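Local coordinates for suppressor protein MPT5 (Saccharomyces cerevisiae, PDB 5BZU) that binds a sequence element in the 3'-UTRs of target mRNAs such as HO and negatively regulates HO expression, the part here being its Pumilio homology domain, at residues A[144-149]-A[179-184]; A[326-331]-A[393-398]; A[193-198]-A[223-228]. All blocks are in the same frame, centred on the assembly; numbering follows the deposited sequence. Where two conformers were deposited one is given.

Interaction 1: residues A[144-149]-A[179-184]; sequences VIQKCI and GCCVLQ. With nucleotides of chain B.
Val182 fits against Ile145 and Ile149 where segments 144-149 and 179-184 run side by side on their helices, axes 10.0 Å apart and 6° from parallel. Packing between the two segments is apolar. With CG1 anti to the backbone N (chi1 177°), Val182 sends that methyl to CG2 of Ile145 (3.6 Å) and CD1 of Ile149 (3.9 Å), meeting both isoleucines at about a right angle. Its other methyl lies near the aliphatic part of Gln146; the amide of Gln146 is held by Asn142 and Lys185. Beta-branched residues suit this seam, filling it close to the backbone.

Toward the RNA, helix 179-189 offers polar groups. Gln184 NE2 donates to N1 of A4 of chain B at 2.8 Å, almost straight at 172°, and also to Cys180 O at 3.3 Å. That oxygen takes Gln184 NE2 on one face of its carbonyl plane and Gln184 N on the other, which steadies the amide. Cys180 SG touches C2 of the same adenine at 3.5 Å. A cysteine and a glutamine of one helix, here in Pumilio 5, meeting an adenine edge is the classic PUF-repeat mode of base recognition, and the parallel helix of Pumilio 4 packs beside it.

Interaction 2: residues A[326-331]-A[393-398]; sequences LDVKNY and KAYAEA
At the C-terminal end of the Pumilio homology domain, Val328 and Tyr331, in the loop that follows helix 318-326 of Pumilio 8, meet Tyr395 on the domain's last helix, 385-397. Val328 carries most of the contact. Its CG2 methyl presses on the helix backbone at Tyr395 CA (3.5 Å) and also reaches CD1 of the ring (3.9 Å), coming at the ring obliquely. CG1 looks instead to Ala398 CB at 4.4 Å. Small residues suit these places: Ala394 on the helix and Ala398 just after its end both point toward the loop and let the valine come close. In Tyr395, CG anti to the backbone N (chi1 171°) carries the ring on to Ile369 of helix 357-375.

The loop is shaped by its own bonds. Asp327, the first residue to leave the helix, forms an Asx turn in which OD1 accepts from Lys329 N at 3.2 Å. Tyr331 folds back over the turn: its CG sits between the backbone N and the carbonyl carbon (chi1 53°), one face of the ring rests on Val328 CA, and OH donates to Leu326 O at 2.7 Å from above the carbonyl plane. The same hydroxyl lies 4.2 Å from Tyr395 CD1, at the edge of that ring. Phe361 packs edge-to-face with Tyr331, and Phe265 meets it too. A phenylalanine in this position would probably still fill the aromatic site but leave the Leu326 carbonyl without its mate, so that the helix end is held less firmly.

The chemistry thus divides: between these two segments the contact is apolar, resting on shape and exclusion of water, whereas hydrogen bonds inside the loop fix the shape that presents Val328.

Interaction 3: residues A[193-198]-A[223-228]; sequences QQIFKI and LDIKEL
This is a small, partly buried hydrophobic contact in which Ile195 and Phe196, on helix 192-204, receive Ile225 and Leu228 from the loop leading into helix 229-240; it joins the Pumilio 5 portion of that first helix to the Pumilio 6 loop. Leu228 is the shared piece. Its CD2 methyl lies 3.5 Å from Phe196 CE1, at the ring edge and near the ring plane, while also touching Ile195 CG2 at 3.8 Å. CD1 of the same leucine reaches that CG2 at 3.9 Å, and so the fork of the leucine straddles the isoleucine's methyl. The phenylalanine and leucine side chains run antiparallel past one another, and it is the ring edge that meets the methyl.

Ile195 uses its other branch for Ile225: the two meet tip to tip, CD1 to CD1, at 4.1 Å. Its CG1 stands anti to the carbonyl carbon (chi1 -69°) and the chain is extended beyond, so that CD1 extends toward the loop. Leu187 and Cys190 also pack against Ile195. Within the loop, Leu228 N bonds to Ile225 O at 3.1 Å, a turn that brings both aliphatic residues to the same helix; Asp224 makes a salt bridge to Lys259.

Because the meeting groups are methyls and a ring edge, the attachment depends on shape and exclusion of water, without directional bonds between helix and loop.

From the N terminus, the three contacts close in series, with none nested in or crossing another. Interaction 1 comes first, spanning 29 intervening residues to pair parallel helices of Pumilio 4 and Pumilio 5 on the RNA-reading side. Interaction 3 opens a few residues later, on the next helix, and closes a 24-residue span into Pumilio 6. These two touch, Leu183 CD1 meeting Ile198 CG2 at 4.2 Å, so the two contacts meet inside Pumilio 5, where helices 179-189 and 192-204 pack. Interaction 2 lies farther along, its centre about 33 Å from that of interaction 3, and ties Pumilio 8 to the C-terminal helix across 61 residues.

Interaction 1: residues A[144-149]-A[179-184]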
loop_
_atom_site.group_PDB
_atom_site.type_symbol
_atom_site.label_atom_id
_atom_site.label_comp_id
_atom_site.label_asym_id
_atom_site.label_seq_id
_atom_site.Cartn_x
_atom_site.Cartn_y
_atom_site.Cartn_z
ATOM N N VAL A 144 2.648 -2.835 -13.034
ATOM C CA VAL A 144 4.086 -2.879 -13.311
ATOM C C VAL A 144 4.875 -2.400 -12.091
ATOM O O VAL A 144 5.881 -3.009 -11.710
ATOM C CB VAL A 144 4.478 -2.069 -14.572
ATOM C CG1 VAL A 144 6.002 -1.971 -14.700
ATOM C CG2 VAL A 144 3.880 -2.697 -15.819
ATOM N N ILE A 145 4.403 -1.320 -11.469
ATOM C CA ILE A 145 5.024 -0.819 -10.242
ATOM C C ILE A 145 5.009 -1.872 -9.135
ATOM O O ILE A 145 6.018 -2.078 -8.453
ATOM C CB ILE A 145 4.351 0.474 -9.728
ATOM C CG1 ILE A 145 4.351 1.548 -10.819
ATOM C CG2 ILE A 145 5.052 0.976 -8.466
ATOM C CD1 ILE A 145 5.727 1.799 -11.429
ATOM N N GLN A 146 3.873 -2.546 -8.963
ATOM C CA GLN A 146 3.781 -3.632 -7.986
ATOM C C GLN A 146 4.753 -4.769 -8.306
ATOM O O GLN A 146 5.353 -5.348 -7.400
ATOM C CB GLN A 146 2.344 -4.160 -7.870
ATOM C CG GLN A 146 1.372 -3.169 -7.237
ATOM C CD GLN A 146 0.010 -3.770 -6.951
ATOM O OE1 GLN A 146 -0.117 -4.711 -6.161
ATOM N NE2 GLN A 146 -1.023 -3.222 -7.589
ATOM N N LYS A 147 4.912 -5.075 -9.593
ATOM C CA LYS A 147 5.836 -6.126 -10.020
ATOM C C LYS A 147 7.256 -5.796 -9.586
ATOM O O LYS A 147 7.925 -6.634 -8.980
ATOM C CB LYS A 147 5.777 -6.341 -11.537
ATOM C CG LYS A 147 5.139 -7.654 -11.956
ATOM C CD LYS A 147 5.767 -8.836 -11.226
ATOM C CE LYS A 147 5.062 -10.145 -11.563
ATOM N NZ LYS A 147 3.573 -10.007 -11.577
ATOM N N CYS A 148 7.697 -4.572 -9.879
ATOM C CA CYS A 148 9.014 -4.098 -9.457
ATOM C C CYS A 148 9.161 -4.234 -7.954
ATOM O O CYS A 148 10.195 -4.686 -7.450
ATOM C CB CYS A 148 9.204 -2.628 -9.833
ATOM S SG CYS A 148 9.204 -2.289 -11.585
ATOM N N ILE A 149 8.104 -3.843 -7.250
ATOM C CA ILE A 149 8.099 -3.815 -5.794
ATOM C C ILE A 149 8.274 -5.217 -5.207
ATOM O O ILE A 149 8.892 -5.386 -4.155
ATOM C CB ILE A 149 6.810 -3.129 -5.262
ATOM C CG1 ILE A 149 6.866 -1.621 -5.524
ATOM C CG2 ILE A 149 6.615 -3.368 -3.783
ATOM C CD1 ILE A 149 5.668 -0.858 -4.981
ATOM N N GLY A 179 -3.216 4.057 -6.154
ATOM C CA GLY A 179 -1.990 4.511 -5.522
ATOM C C GLY A 179 -1.900 4.109 -4.068
ATOM O O GLY A 179 -0.813 3.823 -3.551
ATOM N N CYS A 180 -3.053 4.087 -3.408
ATOM C CA CYS A 180 -3.128 3.707 -2.004
ATOM C C CYS A 180 -2.657 2.273 -1.811
ATOM O O CYS A 180 -1.967 1.956 -0.839
ATOM C CB CYS A 180 -4.561 3.851 -1.499
ATOM S SG CYS A 180 -4.774 3.352 0.208
ATOM N N CYS A 181 -3.012 1.409 -2.757
ATOM C CA CYS A 181 -2.641 -0.001 -2.689
ATOM C C CYS A 181 -1.150 -0.177 -2.928
ATOM O O CYS A 181 -0.466 -0.881 -2.185
ATOM C CB CYS A 181 -3.436 -0.831 -3.702
ATOM S SG CYS A 181 -2.949 -2.569 -3.788
ATOM N N VAL A 182 -0.651 0.469 -3.977
ATOM C CA VAL A 182 0.768 0.408 -4.315
ATOM C C VAL A 182 1.625 0.845 -3.133
ATOM O O VAL A 182 2.580 0.164 -2.768
ATOM C CB VAL A 182 1.091 1.303 -5.527
ATOM C CG1 VAL A 182 2.578 1.291 -5.812
ATOM C CG2 VAL A 182 0.289 0.858 -6.750
ATOM N N LEU A 183 1.269 1.979 -2.534
ATOM C CA LEU A 183 2.024 2.531 -1.408
ATOM C C LEU A 183 2.108 1.523 -0.260
ATOM O O LEU A 183 3.170 1.336 0.330
ATOM C CB LEU A 183 1.420 3.865 -0.933
ATOM C CG LEU A 183 2.229 4.653 0.101
ATOM C CD1 LEU A 183 3.633 4.953 -0.407
ATOM C CD2 LEU A 183 1.520 5.946 0.486
ATOM N N GLN A 184 0.995 0.855 0.028
ATOM C CA GLN A 184 0.974 -0.180 1.058
ATOM C C GLN A 184 1.882 -1.360 0.699
ATOM O O GLN A 184 2.631 -1.850 1.546
ATOM C CB GLN A 184 -0.456 -0.661 1.325
ATOM C CG GLN A 184 -1.338 0.367 2.005
ATOM C CD GLN A 184 -2.746 -0.140 2.240
ATOM O OE1 GLN A 184 -2.992 -0.945 3.142
ATOM N NE2 GLN A 184 -3.682 0.326 1.419
ATOM P P A B 4 -15.736 -0.583 2.118
ATOM O OP1 A B 4 -16.833 -1.082 1.247
ATOM O OP2 A B 4 -15.256 -1.402 3.265
ATOM O "O5'" A B 4 -14.484 -0.217 1.200
ATOM C "C5'" A B 4 -14.530 0.911 0.338
ATOM C "C4'" A B 4 -13.264 1.053 -0.472
ATOM O "O4'" A B 4 -12.162 1.425 0.390
ATOM C "C3'" A B 4 -12.784 -0.203 -1.174
ATOM O "O3'" A B 4 -13.480 -0.436 -2.381
ATOM C "C2'" A B 4 -11.298 0.081 -1.382
ATOM O "O2'" A B 4 -11.100 0.883 -2.540
ATOM C "C1'" A B 4 -10.959 0.906 -0.136
ATOM N N9 A B 4 -10.273 0.115 0.910
ATOM C C8 A B 4 -10.791 -0.712 1.880
ATOM N N7 A B 4 -9.872 -1.254 2.652
ATOM C C5 A B 4 -8.674 -0.751 2.160
ATOM C C6 A B 4 -7.329 -0.940 2.528
ATOM N N6 A B 4 -6.926 -1.722 3.533
ATOM N N1 A B 4 -6.390 -0.281 1.811
ATOM C C2 A B 4 -6.767 0.509 0.798
ATOM N N3 A B 4 -7.993 0.763 0.357
ATOM C C4 A B 4 -8.909 0.093 1.085
ATOM P P A B 5 -13.609 -1.919 -2.979
ATOM O OP1 A B 5 -14.535 -1.823 -4.134
ATOM O OP2 A B 5 -13.908 -2.840 -1.850
ATOM O "O5'" A B 5 -12.149 -2.252 -3.534
ATOM C "C5'" A B 5 -11.609 -1.552 -4.647
ATOM C "C4'" A B 5 -10.143 -1.823 -4.836
ATOM O "O4'" A B 5 -9.391 -1.383 -3.677
ATOM C "C3'" A B 5 -9.730 -3.283 -4.991
ATOM O "O3'" A B 5 -9.947 -3.765 -6.313
ATOM C "C2'" A B 5 -8.265 -3.273 -4.587
ATOM O "O2'" A B 5 -7.443 -2.835 -5.661
ATOM C "C1'" A B 5 -8.251 -2.189 -3.489
ATOM N N9 A B 5 -8.259 -2.753 -2.125
ATOM C C8 A B 5 -9.348 -3.026 -1.331
ATOM N N7 A B 5 -9.035 -3.516 -0.157
ATOM C C5 A B 5 -7.650 -3.569 -0.167
ATOM C C6 A B 5 -6.713 -3.997 0.792
ATOM N N6 A B 5 -7.049 -4.474 1.994
ATOM N N1 A B 5 -5.403 -3.917 0.465
ATOM C C2 A B 5 -5.064 -3.441 -0.739
ATOM N N3 A B 5 -5.855 -3.015 -1.718
ATOM C C4 A B 5 -7.154 -3.101 -1.371
#

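Interaction 2: residues A[326-331]-A[393-398]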
loop_
_atom_site.group_PDB
_atom_site.type_symbol
_atom_site.label_atom_id
_atom_site.label_comp_id
_atom_site.label_asym_id
_atom_site.label_seq_id
_atom_site.Cartn_x
_atom_site.Cartn_y
_atom_site.Cartn_z
ATOM N N LEU A 326 -13.575 2.964 26.210
ATOM C CA LEU A 326 -14.257 2.461 27.404
ATOM C C LEU A 326 -14.220 0.942 27.559
ATOM O O LEU A 326 -14.502 0.421 28.641
ATOM C CB LEU A 326 -15.717 2.930 27.416
ATOM C CG LEU A 326 -15.959 4.436 27.515
ATOM C CD1 LEU A 326 -17.447 4.748 27.479
ATOM C CD2 LEU A 326 -15.334 4.974 28.787
ATOM N N ASP A 327 -13.892 0.231 26.484
ATOM C CA ASP A 327 -13.940 -1.230 26.516
ATOM C C ASP A 327 -12.863 -1.803 27.438
ATOM O O ASP A 327 -11.679 -1.804 27.096
ATOM C CB ASP A 327 -13.815 -1.822 25.109
ATOM C CG ASP A 327 -14.411 -3.221 25.007
ATOM O OD1 ASP A 327 -14.209 -4.031 25.938
ATOM O OD2 ASP A 327 -15.090 -3.508 23.996
ATOM N N VAL A 328 -13.291 -2.281 28.605
ATOM C CA VAL A 328 -12.393 -2.840 29.617
ATOM C C VAL A 328 -11.483 -3.941 29.066
ATOM O O VAL A 328 -10.320 -4.055 29.463
ATOM C CB VAL A 328 -13.190 -3.343 30.841
ATOM C CG1 VAL A 328 -12.384 -4.338 31.668
ATOM C CG2 VAL A 328 -13.615 -2.164 31.693
ATOM N N LYS A 329 -12.003 -4.720 28.124
ATOM C CA LYS A 329 -11.228 -5.776 27.482
ATOM C C LYS A 329 -9.917 -5.244 26.891
ATOM O O LYS A 329 -8.940 -5.983 26.761
ATOM C CB LYS A 329 -12.075 -6.479 26.414
ATOM C CG LYS A 329 -11.486 -7.776 25.881
ATOM C CD LYS A 329 -12.582 -8.698 25.346
ATOM C CE LYS A 329 -13.378 -8.048 24.216
ATOM N NZ LYS A 329 -14.555 -8.875 23.812
ATOM N N ASN A 330 -9.893 -3.954 26.557
ATOM C CA ASN A 330 -8.680 -3.308 26.062
ATOM C C ASN A 330 -7.654 -3.047 27.164
ATOM O O ASN A 330 -6.450 -3.083 26.913
ATOM C CB ASN A 330 -9.007 -1.983 25.360
ATOM C CG ASN A 330 -9.769 -2.172 24.060
ATOM O OD1 ASN A 330 -9.750 -3.249 23.461
ATOM N ND2 ASN A 330 -10.435 -1.113 23.608
ATOM N N TYR A 331 -8.128 -2.778 28.378
ATOM C CA TYR A 331 -7.240 -2.347 29.458
ATOM C C TYR A 331 -7.389 -3.097 30.790
ATOM O O TYR A 331 -7.233 -2.499 31.855
ATOM C CB TYR A 331 -7.395 -0.841 29.701
ATOM C CG TYR A 331 -8.822 -0.388 29.936
ATOM C CD1 TYR A 331 -9.420 -0.513 31.184
ATOM C CD2 TYR A 331 -9.566 0.175 28.912
ATOM C CE1 TYR A 331 -10.715 -0.096 31.401
ATOM C CE2 TYR A 331 -10.863 0.596 29.120
ATOM C CZ TYR A 331 -11.432 0.457 30.368
ATOM O OH TYR A 331 -12.726 0.871 30.585
ATOM N N LYS A 393 -21.355 -1.823 32.311
ATOM C CA LYS A 393 -21.668 -3.038 33.063
ATOM C C LYS A 393 -20.450 -3.956 33.216
ATOM O O LYS A 393 -20.184 -4.471 34.304
ATOM C CB LYS A 393 -22.814 -3.791 32.374
ATOM C CG LYS A 393 -22.927 -5.267 32.722
ATOM C CD LYS A 393 -23.961 -5.519 33.813
ATOM C CE LYS A 393 -24.296 -7.003 33.913
ATOM N NZ LYS A 393 -25.281 -7.291 34.991
ATOM N N ALA A 394 -19.711 -4.149 32.127
ATOM C CA ALA A 394 -18.536 -5.018 32.142
ATOM C C ALA A 394 -17.371 -4.360 32.872
ATOM O O ALA A 394 -16.442 -5.035 33.315
ATOM C CB ALA A 394 -18.135 -5.400 30.727
ATOM N N TYR A 395 -17.422 -3.037 32.988
ATOM C CA TYR A 395 -16.452 -2.304 33.790
ATOM C C TYR A 395 -16.560 -2.743 35.247
ATOM O O TYR A 395 -15.569 -3.138 35.866
ATOM C CB TYR A 395 -16.688 -0.794 33.660
ATOM C CG TYR A 395 -15.880 0.062 34.612
ATOM C CD1 TYR A 395 -14.617 0.523 34.264
ATOM C CD2 TYR A 395 -16.385 0.420 35.857
ATOM C CE1 TYR A 395 -13.877 1.312 35.130
ATOM C CE2 TYR A 395 -15.652 1.202 36.729
ATOM C CZ TYR A 395 -14.401 1.647 36.361
ATOM O OH TYR A 395 -13.674 2.426 37.231
ATOM N N ALA A 396 -17.776 -2.677 35.780
ATOM C CA ALA A 396 -18.043 -3.022 37.172
ATOM C C ALA A 396 -17.631 -4.451 37.529
ATOM O O ALA A 396 -17.086 -4.693 38.606
ATOM C CB ALA A 396 -19.513 -2.807 37.487
ATOM N N GLU A 397 -17.894 -5.390 36.622
ATOM C CA GLU A 397 -17.638 -6.809 36.874
ATOM C C GLU A 397 -16.160 -7.118 37.120
ATOM O O GLU A 397 -15.826 -8.125 37.747
ATOM C CB GLU A 397 -18.183 -7.667 35.726
ATOM C CG GLU A 397 -19.695 -7.584 35.548
ATOM C CD GLU A 397 -20.185 -8.339 34.321
ATOM O OE1 GLU A 397 -19.342 -8.839 33.544
ATOM O OE2 GLU A 397 -21.417 -8.430 34.133
ATOM N N ALA A 398 -15.282 -6.251 36.623
ATOM C CA ALA A 398 -13.846 -6.390 36.851
ATOM C C ALA A 398 -13.326 -5.287 37.775
ATOM O O ALA A 398 -12.137 -4.968 37.771
ATOM C CB ALA A 398 -13.092 -6.378 35.528
#

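Interaction 3: residues A[193-198]-A[223-228]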
loop_
_atom_site.group_PDB
_atom_site.type_symbol
_atom_site.label_atom_id
_atom_site.label_comp_id
_atom_site.label_asym_id
_atom_site.label_seq_id
_atom_site.Cartn_x
_atom_site.Cartn_y
_atom_site.Cartn_z
ATOM N N GLN A 193 14.800 3.070 6.268
ATOM C CA GLN A 193 15.139 4.430 5.859
ATOM C C GLN A 193 14.277 4.958 4.701
ATOM O O GLN A 193 14.132 6.171 4.535
ATOM C CB GLN A 193 16.638 4.544 5.555
ATOM C CG GLN A 193 17.499 4.612 6.820
ATOM C CD GLN A 193 18.993 4.556 6.540
ATOM O OE1 GLN A 193 19.417 4.208 5.435
ATOM N NE2 GLN A 193 19.799 4.898 7.546
ATOM N N GLN A 194 13.698 4.058 3.912
ATOM C CA GLN A 194 12.749 4.478 2.884
ATOM C C GLN A 194 11.388 4.799 3.503
ATOM O O GLN A 194 10.750 5.786 3.133
ATOM C CB GLN A 194 12.611 3.424 1.776
ATOM C CG GLN A 194 13.786 3.371 0.797
ATOM C CD GLN A 194 13.909 2.016 0.114
ATOM O OE1 GLN A 194 13.536 0.992 0.688
ATOM N NE2 GLN A 194 14.424 2.006 -1.112
ATOM N N ILE A 195 10.950 3.957 4.437
ATOM C CA ILE A 195 9.715 4.194 5.175
ATOM C C ILE A 195 9.737 5.568 5.857
ATOM O O ILE A 195 8.747 6.297 5.824
ATOM C CB ILE A 195 9.463 3.085 6.224
ATOM C CG1 ILE A 195 9.142 1.759 5.533
ATOM C CG2 ILE A 195 8.322 3.463 7.169
ATOM C CD1 ILE A 195 8.940 0.596 6.493
ATOM N N PHE A 196 10.876 5.913 6.458
ATOM C CA PHE A 196 11.056 7.207 7.114
ATOM C C PHE A 196 10.811 8.386 6.172
ATOM O O PHE A 196 10.082 9.317 6.518
ATOM C CB PHE A 196 12.466 7.321 7.709
ATOM C CG PHE A 196 12.650 6.582 9.009
ATOM C CD1 PHE A 196 11.574 5.996 9.660
ATOM C CD2 PHE A 196 13.908 6.491 9.589
ATOM C CE1 PHE A 196 11.750 5.325 10.863
ATOM C CE2 PHE A 196 14.094 5.823 10.790
ATOM C CZ PHE A 196 13.013 5.240 11.430
ATOM N N LYS A 197 11.433 8.347 4.995
ATOM C CA LYS A 197 11.309 9.423 4.007
ATOM C C LYS A 197 9.857 9.662 3.590
ATOM O O LYS A 197 9.429 10.803 3.388
ATOM C CB LYS A 197 12.187 9.130 2.778
ATOM C CG LYS A 197 13.679 9.327 3.031
ATOM C CD LYS A 197 14.537 8.449 2.128
ATOM C CE LYS A 197 14.356 8.776 0.654
ATOM N NZ LYS A 197 14.878 10.119 0.302
ATOM N N ILE A 198 9.106 8.574 3.466
ATOM C CA ILE A 198 7.696 8.649 3.113
ATOM C C ILE A 198 6.856 9.108 4.309
ATOM O O ILE A 198 5.894 9.860 4.152
ATOM C CB ILE A 198 7.193 7.294 2.592
ATOM C CG1 ILE A 198 8.016 6.867 1.370
ATOM C CG2 ILE A 198 5.711 7.360 2.265
ATOM C CD1 ILE A 198 7.691 5.465 0.855
ATOM N N LEU A 223 0.647 2.758 11.382
ATOM C CA LEU A 223 0.496 2.460 12.807
ATOM C C LEU A 223 0.756 0.985 13.150
ATOM O O LEU A 223 0.868 0.624 14.325
ATOM C CB LEU A 223 -0.886 2.894 13.308
ATOM C CG LEU A 223 -1.098 4.389 13.562
ATOM C CD1 LEU A 223 -2.560 4.688 13.851
ATOM C CD2 LEU A 223 -0.242 4.846 14.729
ATOM N N ASP A 224 0.860 0.140 12.127
ATOM C CA ASP A 224 1.143 -1.279 12.341
ATOM C C ASP A 224 2.636 -1.595 12.242
ATOM O O ASP A 224 3.064 -2.707 12.549
ATOM C CB ASP A 224 0.349 -2.149 11.364
ATOM C CG ASP A 224 -1.108 -2.276 11.753
ATOM O OD1 ASP A 224 -1.405 -2.298 12.968
ATOM O OD2 ASP A 224 -1.954 -2.354 10.843
ATOM N N ILE A 225 3.424 -0.614 11.821
ATOM C CA ILE A 225 4.872 -0.782 11.744
ATOM C C ILE A 225 5.533 -0.440 13.088
ATOM O O ILE A 225 5.645 0.733 13.455
ATOM C CB ILE A 225 5.478 0.079 10.614
ATOM C CG1 ILE A 225 4.665 -0.074 9.328
ATOM C CG2 ILE A 225 6.927 -0.297 10.364
ATOM C CD1 ILE A 225 5.228 0.720 8.151
ATOM N N LYS A 226 5.971 -1.470 13.813
ATOM C CA LYS A 226 6.463 -1.314 15.185
ATOM C C LYS A 226 7.716 -0.449 15.289
ATOM O O LYS A 226 7.921 0.233 16.293
ATOM C CB LYS A 226 6.725 -2.684 15.823
ATOM C CG LYS A 226 7.946 -3.401 15.250
ATOM C CD LYS A 226 8.195 -4.755 15.897
ATOM C CE LYS A 226 9.445 -5.397 15.317
ATOM N NZ LYS A 226 9.545 -6.837 15.669
ATOM N N GLU A 227 8.543 -0.472 14.247
ATOM C CA GLU A 227 9.800 0.269 14.238
ATOM C C GLU A 227 9.557 1.769 14.116
ATOM O O GLU A 227 10.499 2.546 14.048
ATOM C CB GLU A 227 10.696 -0.210 13.085
ATOM C CG GLU A 227 10.955 -1.715 13.048
ATOM C CD GLU A 227 9.814 -2.500 12.409
ATOM O OE1 GLU A 227 8.674 -1.990 12.373
ATOM O OE2 GLU A 227 10.058 -3.632 11.937
ATOM N N LEU A 228 8.290 2.171 14.081
ATOM C CA LEU A 228 7.934 3.576 13.937
ATOM C C LEU A 228 7.390 4.138 15.248
ATOM O O LEU A 228 7.275 5.354 15.403
ATOM C CB LEU A 228 6.909 3.771 12.815
ATOM C CG LEU A 228 7.267 3.273 11.411
ATOM C CD1 LEU A 228 6.186 3.664 10.401
ATOM C CD2 LEU A 228 8.622 3.798 10.976
#